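PDB 6A4M: uric acid degradation bifunctional protein PucL from Bacillus subtilis, which catalyses the oxidation of urate as a urate oxidase and probably also, as a bifunctional protein, a later decarboxylation step of uric acid breakdown. Local coordinates for residues Arg192-Leu198 / Gln264-Trp270; Glu138-Leu144 / Gln158-Asp164; Gln166-Val170 / Phe232-Glu236. The contacts are given in a common frame with arbitrary orientation. Residues are numbered along the deposited sequence.

Contact 1: residues Arg192-Leu198 / Gln264-Trp270; sequences RPLFVYL and QSQNHTW
The Y197 ring stacks face to face on the H268 imidazole, with centroids 3.8 Å apart and planes at 26°. The stack sits where two antiparallel strands of a tunnelling fold (T-fold) sheet pair. The axes of the extended segments 194-198 and 264-267 come within 4.6 Å, with N-to-C directions 150° apart. Y197 and Q266 form a hydrogen-bonded pair: Y197 N to Q266 O is 2.9 Å and Q266 N to Y197 O is 2.8 Å. V196-N267 and L198-S265 are non-hydrogen-bonded pairs, and their side chains lie on the face packed on helix 240-254. Y197 and Q266 point to the other face. H268 has left the strand, yet its N still reaches F195 O at 2.9 Å. Both Y197 and H268 have chi1 m. H268 NE2 donates to Q266 OE1 at 2.9 Å, a bond consistent with holding the imidazole over the tyrosine. N267 OD1 accepts from T269 N at 3.1 Å, an Asx turn that bends the chain. Beyond it the five-membered ring of W270 lies obliquely by the F195 ring, centroids 5.5 Å apart, and the indole touches P193. R192 NE closes the end, donating to W270 O at 2.9 Å.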
loop_
_atom_site.group_PDB
_atom_site.type_symbol
_atom_site.label_atom_id
_atom_site.label_comp_id
_atom_site.label_asym_id
_atom_site.label_seq_id
_atom_site.Cartn_x
_atom_site.Cartn_y
_atom_site.Cartn_z
ATOM N N ARG A 192 -16.196 3.716 24.453
ATOM C CA ARG A 192 -15.328 4.750 23.900
ATOM C C ARG A 192 -14.953 4.368 22.457
ATOM O O ARG A 192 -14.634 3.202 22.196
ATOM C CB ARG A 192 -14.080 4.909 24.785
ATOM C CG ARG A 192 -13.468 6.310 24.794
ATOM C CD ARG A 192 -12.837 6.702 26.132
ATOM N NE ARG A 192 -11.383 6.537 26.175
ATOM C CZ ARG A 192 -10.728 5.400 26.427
ATOM N NH1 ARG A 192 -11.373 4.254 26.658
ATOM N NH2 ARG A 192 -9.397 5.405 26.438
ATOM N N PRO A 193 -14.992 5.336 21.514
ATOM C CA PRO A 193 -14.786 5.001 20.099
ATOM C C PRO A 193 -13.334 4.649 19.774
ATOM O O PRO A 193 -12.435 5.454 20.023
ATOM C CB PRO A 193 -15.210 6.278 19.374
ATOM C CG PRO A 193 -14.938 7.362 20.348
ATOM C CD PRO A 193 -15.208 6.781 21.703
ATOM N N LEU A 194 -13.126 3.456 19.219
ATOM C CA LEU A 194 -11.786 2.923 18.965
ATOM C C LEU A 194 -11.172 3.581 17.728
ATOM O O LEU A 194 -11.731 3.479 16.636
ATOM C CB LEU A 194 -11.857 1.404 18.783
ATOM C CG LEU A 194 -10.579 0.628 18.458
ATOM C CD1 LEU A 194 -9.455 0.948 19.433
ATOM C CD2 LEU A 194 -10.878 -0.864 18.447
ATOM N N PHE A 195 -10.035 4.254 17.916
ATOM C CA PHE A 195 -9.320 4.947 16.839
ATOM C C PHE A 195 -7.969 4.265 16.643
ATOM O O PHE A 195 -7.092 4.370 17.508
ATOM C CB PHE A 195 -9.153 6.438 17.199
ATOM C CG PHE A 195 -8.597 7.321 16.091
ATOM C CD1 PHE A 195 -8.564 6.927 14.747
ATOM C CD2 PHE A 195 -8.145 8.603 16.401
ATOM C CE1 PHE A 195 -8.066 7.773 13.762
ATOM C CE2 PHE A 195 -7.647 9.451 15.416
ATOM C CZ PHE A 195 -7.608 9.035 14.096
ATOM N N VAL A 196 -7.815 3.556 15.520
ATOM C CA VAL A 196 -6.567 2.837 15.206
ATOM C C VAL A 196 -5.884 3.347 13.936
ATOM O O VAL A 196 -6.550 3.711 12.962
ATOM C CB VAL A 196 -6.759 1.301 15.094
ATOM C CG1 VAL A 196 -7.312 0.748 16.396
ATOM C CG2 VAL A 196 -7.653 0.908 13.918
ATOM N N TYR A 197 -4.553 3.389 13.987
ATOM C CA TYR A 197 -3.706 3.562 12.808
ATOM C C TYR A 197 -3.250 2.161 12.411
ATOM O O TYR A 197 -2.832 1.387 13.271
ATOM C CB TYR A 197 -2.465 4.400 13.123
ATOM C CG TYR A 197 -2.653 5.866 13.473
ATOM C CD1 TYR A 197 -3.914 6.427 13.729
ATOM C CD2 TYR A 197 -1.539 6.695 13.582
ATOM C CE1 TYR A 197 -4.043 7.775 14.054
ATOM C CE2 TYR A 197 -1.660 8.037 13.910
ATOM C CZ TYR A 197 -2.910 8.574 14.145
ATOM O OH TYR A 197 -3.018 9.907 14.469
ATOM N N LEU A 198 -3.317 1.841 11.120
ATOM C CA LEU A 198 -2.956 0.514 10.621
ATOM C C LEU A 198 -2.020 0.598 9.426
ATOM O O LEU A 198 -2.345 1.233 8.431
ATOM C CB LEU A 198 -4.215 -0.259 10.215
ATOM C CG LEU A 198 -5.099 -0.800 11.344
ATOM C CD1 LEU A 198 -6.409 -1.331 10.778
ATOM C CD2 LEU A 198 -4.388 -1.889 12.134
ATOM N N GLN A 264 1.144 -3.576 11.532
ATOM C CA GLN A 264 1.651 -2.686 12.570
ATOM C C GLN A 264 0.499 -1.748 12.912
ATOM O O GLN A 264 0.075 -0.958 12.069
ATOM C CB GLN A 264 2.890 -1.922 12.098
ATOM C CG GLN A 264 4.132 -2.800 11.981
ATOM C CD GLN A 264 5.424 -2.010 11.811
ATOM O OE1 GLN A 264 5.418 -0.873 11.327
ATOM N NE2 GLN A 264 6.543 -2.616 12.204
ATOM N N SER A 265 -0.033 -1.879 14.126
ATOM C CA SER A 265 -1.199 -1.111 14.565
ATOM C C SER A 265 -0.813 -0.109 15.651
ATOM O O SER A 265 0.135 -0.351 16.392
ATOM C CB SER A 265 -2.273 -2.058 15.097
ATOM O OG SER A 265 -1.906 -2.584 16.363
ATOM N N GLN A 266 -1.542 1.007 15.740
ATOM C CA GLN A 266 -1.385 1.968 16.845
ATOM C C GLN A 266 -2.736 2.418 17.392
ATOM O O GLN A 266 -3.629 2.761 16.623
ATOM C CB GLN A 266 -0.607 3.203 16.403
ATOM C CG GLN A 266 0.840 2.957 16.014
ATOM C CD GLN A 266 1.561 4.237 15.619
ATOM O OE1 GLN A 266 0.943 5.284 15.434
ATOM N NE2 GLN A 266 2.879 4.156 15.493
ATOM N N ASN A 267 -2.863 2.437 18.721
ATOM C CA ASN A 267 -4.086 2.871 19.407
ATOM C C ASN A 267 -3.994 4.359 19.747
ATOM O O ASN A 267 -3.115 4.765 20.504
ATOM C CB ASN A 267 -4.289 2.050 20.688
ATOM C CG ASN A 267 -5.661 2.259 21.323
ATOM O OD1 ASN A 267 -6.370 3.223 21.031
ATOM N ND2 ASN A 267 -6.032 1.347 22.211
ATOM N N HIS A 268 -4.907 5.156 19.192
ATOM C CA HIS A 268 -4.949 6.604 19.423
ATOM C C HIS A 268 -6.349 7.042 19.857
ATOM O O HIS A 268 -6.834 8.101 19.446
ATOM C CB HIS A 268 -4.517 7.359 18.158
ATOM C CG HIS A 268 -3.086 7.138 17.783
ATOM N ND1 HIS A 268 -2.061 7.913 18.281
ATOM C CD2 HIS A 268 -2.507 6.233 16.959
ATOM C CE1 HIS A 268 -0.912 7.493 17.783
ATOM N NE2 HIS A 268 -1.155 6.475 16.977
ATOM N N THR A 269 -6.981 6.231 20.707
ATOM C CA THR A 269 -8.333 6.500 21.207
ATOM C C THR A 269 -8.358 7.762 22.085
ATOM O O THR A 269 -7.450 7.991 22.884
ATOM C CB THR A 269 -8.876 5.287 21.996
ATOM O OG1 THR A 269 -8.892 4.133 21.143
ATOM C CG2 THR A 269 -10.287 5.547 22.527
ATOM N N TRP A 270 -9.409 8.563 21.920
ATOM C CA TRP A 270 -9.521 9.875 22.569
ATOM C C TRP A 270 -9.890 9.763 24.041
ATOM O O TRP A 270 -10.382 8.726 24.493
ATOM C CB TRP A 270 -10.579 10.734 21.866
ATOM C CG TRP A 270 -10.323 10.948 20.410
ATOM C CD1 TRP A 270 -9.129 11.260 19.819
ATOM C CD2 TRP A 270 -11.287 10.873 19.355
ATOM N NE1 TRP A 270 -9.293 11.381 18.458
ATOM C CE2 TRP A 270 -10.606 11.148 18.145
ATOM C CE3 TRP A 270 -12.662 10.603 19.313
ATOM C CZ2 TRP A 270 -11.253 11.156 16.905
ATOM C CZ3 TRP A 270 -13.308 10.608 18.073
ATOM C CH2 TRP A 270 -12.599 10.886 16.886
#

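Contact 2: residues Glu138-Leu144 / Gln158-Asp164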
loop_
_atom_site.group_PDB
_atom_site.type_symbol
_atom_site.label_atom_id
_atom_site.label_comp_id
_atom_site.label_asym_id
_atom_site.label_seq_id
_atom_site.Cartn_x
_atom_site.Cartn_y
_atom_site.Cartn_z
ATOM N N GLU A 138 -3.995 7.531 3.526
ATOM C CA GLU A 138 -3.269 6.268 3.331
ATOM C C GLU A 138 -2.647 6.147 1.936
ATOM O O GLU A 138 -3.142 6.723 0.966
ATOM C CB GLU A 138 -4.150 5.040 3.642
ATOM C CG GLU A 138 -5.293 4.748 2.669
ATOM C CD GLU A 138 -6.597 5.447 3.002
ATOM O OE1 GLU A 138 -6.582 6.477 3.704
ATOM O OE2 GLU A 138 -7.648 4.959 2.544
ATOM N N ARG A 139 -1.557 5.392 1.859
ATOM C CA ARG A 139 -0.755 5.282 0.639
ATOM C C ARG A 139 -0.072 3.928 0.588
ATOM O O ARG A 139 0.394 3.426 1.614
ATOM C CB ARG A 139 0.297 6.397 0.589
ATOM C CG ARG A 139 1.173 6.479 1.834
ATOM C CD ARG A 139 1.854 7.827 1.989
ATOM N NE ARG A 139 2.322 8.018 3.363
ATOM C CZ ARG A 139 1.594 8.497 4.378
ATOM N NH1 ARG A 139 0.320 8.870 4.219
ATOM N NH2 ARG A 139 2.155 8.607 5.583
ATOM N N SER A 140 -0.014 3.335 -0.601
ATOM C CA SER A 140 0.652 2.051 -0.763
ATOM C C SER A 140 2.166 2.242 -0.774
ATOM O O SER A 140 2.668 3.318 -1.118
ATOM C CB SER A 140 0.180 1.319 -2.025
ATOM O OG SER A 140 0.541 2.010 -3.203
ATOM N N ARG A 141 2.880 1.201 -0.354
ATOM C CA ARG A 141 4.335 1.156 -0.440
ATOM C C ARG A 141 4.746 -0.260 -0.808
ATOM O O ARG A 141 4.116 -1.222 -0.363
ATOM C CB ARG A 141 4.985 1.567 0.886
ATOM C CG ARG A 141 6.496 1.766 0.807
ATOM C CD ARG A 141 7.093 2.200 2.140
ATOM N NE ARG A 141 7.288 1.057 3.038
ATOM C CZ ARG A 141 8.438 0.687 3.619
ATOM N NH1 ARG A 141 9.568 1.371 3.462
ATOM N NH2 ARG A 141 8.453 -0.395 4.393
ATOM N N SER A 142 5.796 -0.378 -1.620
ATOM C CA SER A 142 6.351 -1.676 -2.007
ATOM C C SER A 142 7.853 -1.709 -1.756
ATOM O O SER A 142 8.558 -0.738 -2.038
ATOM C CB SER A 142 6.058 -1.967 -3.479
ATOM O OG SER A 142 4.662 -2.072 -3.696
ATOM N N VAL A 143 8.324 -2.828 -1.211
ATOM C CA VAL A 143 9.744 -3.083 -1.006
ATOM C C VAL A 143 10.138 -4.313 -1.822
ATOM O O VAL A 143 9.389 -5.290 -1.889
ATOM C CB VAL A 143 10.066 -3.315 0.488
ATOM C CG1 VAL A 143 11.562 -3.543 0.699
ATOM C CG2 VAL A 143 9.572 -2.134 1.313
ATOM N N LEU A 144 11.309 -4.250 -2.447
ATOM C CA LEU A 144 11.856 -5.375 -3.193
ATOM C C LEU A 144 13.347 -5.471 -2.937
ATOM O O LEU A 144 14.067 -4.485 -3.109
ATOM C CB LEU A 144 11.609 -5.192 -4.689
ATOM C CG LEU A 144 12.095 -6.312 -5.617
ATOM C CD1 LEU A 144 11.256 -7.566 -5.441
ATOM C CD2 LEU A 144 12.050 -5.853 -7.059
ATOM N N GLN A 158 10.237 -9.507 -0.706
ATOM C CA GLN A 158 9.250 -8.751 -1.467
ATOM C C GLN A 158 7.941 -8.665 -0.695
ATOM O O GLN A 158 7.375 -9.690 -0.317
ATOM C CB GLN A 158 8.985 -9.400 -2.827
ATOM C CG GLN A 158 8.086 -8.558 -3.731
ATOM C CD GLN A 158 7.279 -9.372 -4.720
ATOM O OE1 GLN A 158 7.375 -9.159 -5.926
ATOM N NE2 GLN A 158 6.482 -10.310 -4.217
ATOM N N TYR A 159 7.467 -7.445 -0.470
ATOM C CA TYR A 159 6.123 -7.228 0.057
ATOM C C TYR A 159 5.567 -5.897 -0.408
ATOM O O TYR A 159 6.318 -4.987 -0.760
ATOM C CB TYR A 159 6.103 -7.310 1.587
ATOM C CG TYR A 159 6.933 -6.270 2.307
ATOM C CD1 TYR A 159 6.376 -5.048 2.700
ATOM C CD2 TYR A 159 8.267 -6.514 2.626
ATOM C CE1 TYR A 159 7.132 -4.095 3.372
ATOM C CE2 TYR A 159 9.031 -5.569 3.300
ATOM C CZ TYR A 159 8.462 -4.363 3.673
ATOM O OH TYR A 159 9.220 -3.426 4.337
ATOM N N SER A 160 4.241 -5.818 -0.429
ATOM C CA SER A 160 3.523 -4.577 -0.658
ATOM C C SER A 160 2.722 -4.264 0.587
ATOM O O SER A 160 2.415 -5.149 1.384
ATOM C CB SER A 160 2.617 -4.690 -1.874
ATOM O OG SER A 160 3.398 -4.759 -3.050
ATOM N N GLU A 161 2.380 -2.995 0.741
ATOM C CA GLU A 161 1.905 -2.480 2.010
ATOM C C GLU A 161 0.939 -1.332 1.793
ATOM O O GLU A 161 1.103 -0.568 0.844
ATOM C CB GLU A 161 3.119 -1.991 2.800
ATOM C CG GLU A 161 2.863 -1.637 4.252
ATOM C CD GLU A 161 4.148 -1.389 5.026
ATOM O OE1 GLU A 161 5.190 -1.084 4.400
ATOM O OE2 GLU A 161 4.109 -1.494 6.273
ATOM N N ILE A 162 -0.072 -1.219 2.651
ATOM C CA ILE A 162 -0.817 0.044 2.776
ATOM C C ILE A 162 -0.484 0.668 4.126
ATOM O O ILE A 162 -0.576 0.007 5.159
ATOM C CB ILE A 162 -2.345 -0.083 2.555
ATOM C CG1 ILE A 162 -2.974 1.315 2.544
ATOM C CG2 ILE A 162 -3.030 -0.960 3.599
ATOM C CD1 ILE A 162 -4.344 1.364 1.928
ATOM N N MET A 163 -0.083 1.937 4.092
ATOM C CA MET A 163 0.420 2.641 5.263
ATOM C C MET A 163 -0.530 3.729 5.715
ATOM O O MET A 163 -1.293 4.264 4.919
ATOM C CB MET A 163 1.740 3.326 4.935
ATOM C CG MET A 163 2.798 2.444 4.307
ATOM S SD MET A 163 4.416 3.222 4.447
ATOM C CE MET A 163 4.132 4.846 3.742
ATOM N N ASP A 164 -0.433 4.067 6.998
ATOM C CA ASP A 164 -1.076 5.250 7.575
ATOM C C ASP A 164 -2.596 5.291 7.324
ATOM O O ASP A 164 -3.158 6.318 6.922
ATOM C CB ASP A 164 -0.360 6.524 7.080
ATOM C CG ASP A 164 -0.502 7.712 8.046
ATOM O OD1 ASP A 164 -0.431 8.868 7.567
ATOM O OD2 ASP A 164 -0.671 7.510 9.273
#
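Q158 lays its CG on L144 CD1 at 3.7 Å. Y159 pairs with V143 by two backbone bonds, V143 N to Y159 O at 3.0 Å and Y159 N to V143 O at 3.2 Å. Its ring, with chi1 p, folds back over V143, whose CB makes a CH-pi contact. S160 faces S142 with OG atoms 3.0 Å apart, and S160 OG makes a hydrogen bond to E85 OE2. E161 O accepts from R141 N at 2.8 Å, and a salt bridge links E161 OE1 to R141 NE at 3.3 Å. I162 CD1 touches E138 CG at 3.6 Å, while the E138 carboxylate pairs with R225. M163 N donates to R139 O at 2.9 Å, and M163 SD packs on R141 CD at 3.7 Å. D164 OD1 meets R139 NH2 at 3.3 Å in a salt bridge. D164 OD2 is hydrogen-bonded to Q166 NE2. This is the regular antiparallel ladder of a beta hairpin, consistent with the hairpin that connects the two tandem T-fold domains of a uricase subunit.

Contact 3: residues Gln166-Val170 / Phe232-Glu236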
loop_
_atom_site.group_PDB
_atom_site.type_symbol
_atom_site.label_atom_id
_atom_site.label_comp_id
_atom_site.label_asym_id
_atom_site.label_seq_id
_atom_site.Cartn_x
_atom_site.Cartn_y
_atom_site.Cartn_z
ATOM N N GLN A 166 -5.919 5.481 8.970
ATOM C CA GLN A 166 -6.405 5.991 10.253
ATOM C C GLN A 166 -7.927 5.882 10.327
ATOM O O GLN A 166 -8.633 6.650 9.673
ATOM C CB GLN A 166 -5.957 7.440 10.438
ATOM C CG GLN A 166 -4.448 7.638 10.310
ATOM C CD GLN A 166 -3.989 9.044 10.662
ATOM O OE1 GLN A 166 -4.779 9.883 11.088
ATOM N NE2 GLN A 166 -2.702 9.302 10.486
ATOM N N LEU A 167 -8.418 4.929 11.126
ATOM C CA LEU A 167 -9.843 4.590 11.181
ATOM C C LEU A 167 -10.413 4.710 12.589
ATOM O O LEU A 167 -9.884 4.107 13.520
ATOM C CB LEU A 167 -10.057 3.158 10.692
ATOM C CG LEU A 167 -9.627 2.855 9.258
ATOM C CD1 LEU A 167 -9.815 1.371 8.969
ATOM C CD2 LEU A 167 -10.405 3.703 8.264
ATOM N N VAL A 168 -11.506 5.463 12.720
ATOM C CA VAL A 168 -12.234 5.607 13.987
ATOM C C VAL A 168 -13.637 5.005 13.851
ATOM O O VAL A 168 -14.352 5.300 12.890
ATOM C CB VAL A 168 -12.293 7.084 14.474
ATOM C CG1 VAL A 168 -13.110 7.983 13.544
ATOM C CG2 VAL A 168 -12.838 7.165 15.896
ATOM N N LYS A 169 -14.015 4.151 14.803
ATOM C CA LYS A 169 -15.360 3.567 14.845
ATOM C C LYS A 169 -16.143 4.098 16.046
ATOM O O LYS A 169 -15.758 3.863 17.195
ATOM C CB LYS A 169 -15.293 2.040 14.902
ATOM C CG LYS A 169 -16.661 1.375 14.822
ATOM C CD LYS A 169 -16.574 -0.138 14.787
ATOM C CE LYS A 169 -17.948 -0.736 14.518
ATOM N NZ LYS A 169 -17.991 -2.200 14.768
ATOM N N VAL A 170 -17.240 4.802 15.769
ATOM C CA VAL A 170 -18.175 5.246 16.814
ATOM C C VAL A 170 -19.085 4.088 17.242
ATOM O O VAL A 170 -19.468 3.259 16.413
ATOM C CB VAL A 170 -19.020 6.468 16.372
ATOM C CG1 VAL A 170 -18.112 7.606 15.917
ATOM C CG2 VAL A 170 -20.032 6.103 15.286
ATOM N N PHE A 232 -14.222 -4.815 11.033
ATOM C CA PHE A 232 -14.154 -3.633 11.928
ATOM C C PHE A 232 -15.536 -3.018 12.055
ATOM O O PHE A 232 -16.018 -2.842 13.169
ATOM C CB PHE A 232 -13.130 -2.555 11.478
ATOM C CG PHE A 232 -12.829 -1.480 12.510
ATOM C CD1 PHE A 232 -13.025 -1.670 13.887
ATOM C CD2 PHE A 232 -12.301 -0.261 12.085
ATOM C CE1 PHE A 232 -12.725 -0.660 14.795
ATOM C CE2 PHE A 232 -11.997 0.747 12.992
ATOM C CZ PHE A 232 -12.205 0.546 14.350
ATOM N N HIS A 233 -16.159 -2.680 10.925
ATOM C CA HIS A 233 -17.573 -2.298 10.909
ATOM C C HIS A 233 -18.442 -3.412 11.485
ATOM O O HIS A 233 -19.255 -3.162 12.372
ATOM C CB HIS A 233 -18.049 -1.972 9.486
ATOM C CG HIS A 233 -19.522 -1.704 9.386
ATOM N ND1 HIS A 233 -20.479 -2.649 9.690
ATOM C CD2 HIS A 233 -20.201 -0.598 9.004
ATOM C CE1 HIS A 233 -21.682 -2.134 9.509
ATOM N NE2 HIS A 233 -21.541 -0.891 9.089
ATOM N N GLU A 234 -18.275 -4.626 10.964
ATOM C CA GLU A 234 -19.149 -5.749 11.323
ATOM C C GLU A 234 -18.849 -6.368 12.690
ATOM O O GLU A 234 -19.759 -6.888 13.336
ATOM C CB GLU A 234 -19.140 -6.827 10.229
ATOM C CG GLU A 234 -17.899 -7.705 10.165
ATOM C CD GLU A 234 -18.039 -8.802 9.132
ATOM O OE1 GLU A 234 -17.939 -9.989 9.507
ATOM O OE2 GLU A 234 -18.262 -8.479 7.943
ATOM N N LEU A 235 -17.585 -6.330 13.116
ATOM C CA LEU A 235 -17.195 -6.862 14.425
ATOM C C LEU A 235 -17.736 -5.972 15.542
ATOM O O LEU A 235 -17.585 -4.751 15.490
ATOM C CB LEU A 235 -15.675 -6.974 14.546
ATOM C CG LEU A 235 -14.968 -7.910 13.561
ATOM C CD1 LEU A 235 -13.461 -7.797 13.729
ATOM C CD2 LEU A 235 -15.418 -9.355 13.730
ATOM N N GLU A 236 -18.373 -6.593 16.536
ATOM C CA GLU A 236 -18.972 -5.876 17.658
ATOM C C GLU A 236 -17.925 -5.634 18.742
ATOM O O GLU A 236 -17.327 -6.585 19.247
ATOM C CB GLU A 236 -20.147 -6.670 18.238
#
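K169 and F232 make most of this contact, with L167 next. It joins a sheet strand of the T-fold to the C-terminal part of helix 221-233, one of two helices of this half of the fold. K169 and L167 are two residues apart on strand 153-169, so both point to the same side, toward the helix. V168 between them points away. The F232 ring reaches the strand from the helix. L167 CB lies near the ring plane, 3.9 Å from F232 CE2. K169 CB comes to 3.5 Å from F232 CZ, and K169 CD makes an off-centre CH-pi contact with the ring. F232 also packs on L194 of the next strand and L243 of helix 240-254, which explains its burial in a contact that otherwise lies at the surface. The K169 side chain is fully extended, with all four chi angles t. Its aliphatic part runs past the ring, and its ammonium meets backbone carbonyls beyond. This lets one lysine combine apolar packing with polar ties to the helix. K169 NZ donates to H233 O at 2.9 Å and to F232 O at 2.6 Å.

In the fold
From the N terminus, contact 2 closes first. It shuts the hairpin of strands 139-148 and 153-169, with its short turn, before either other contact opens. Strand 153-169 then runs on into contact 3, which opens at 166-170. After an unmodelled stretch, 173-191, the chain returns as strand 194-204 beside strand 153-169, and contact 1 opens. Helix 221-233 closes contact 3, and strand 258-267 closes contact 1, so these two cross. Contact 2 pairs strand 139-148 with 153-169, and contact 1 pairs 194-204 with 258-267. Between contacts 1 and 3, strands 153-169 and 194-204 pair to complete the run, with L194 O to K169 N at 3.0 Å, a probable hydrogen bond. Contact 3 sets helix 221-233 against it.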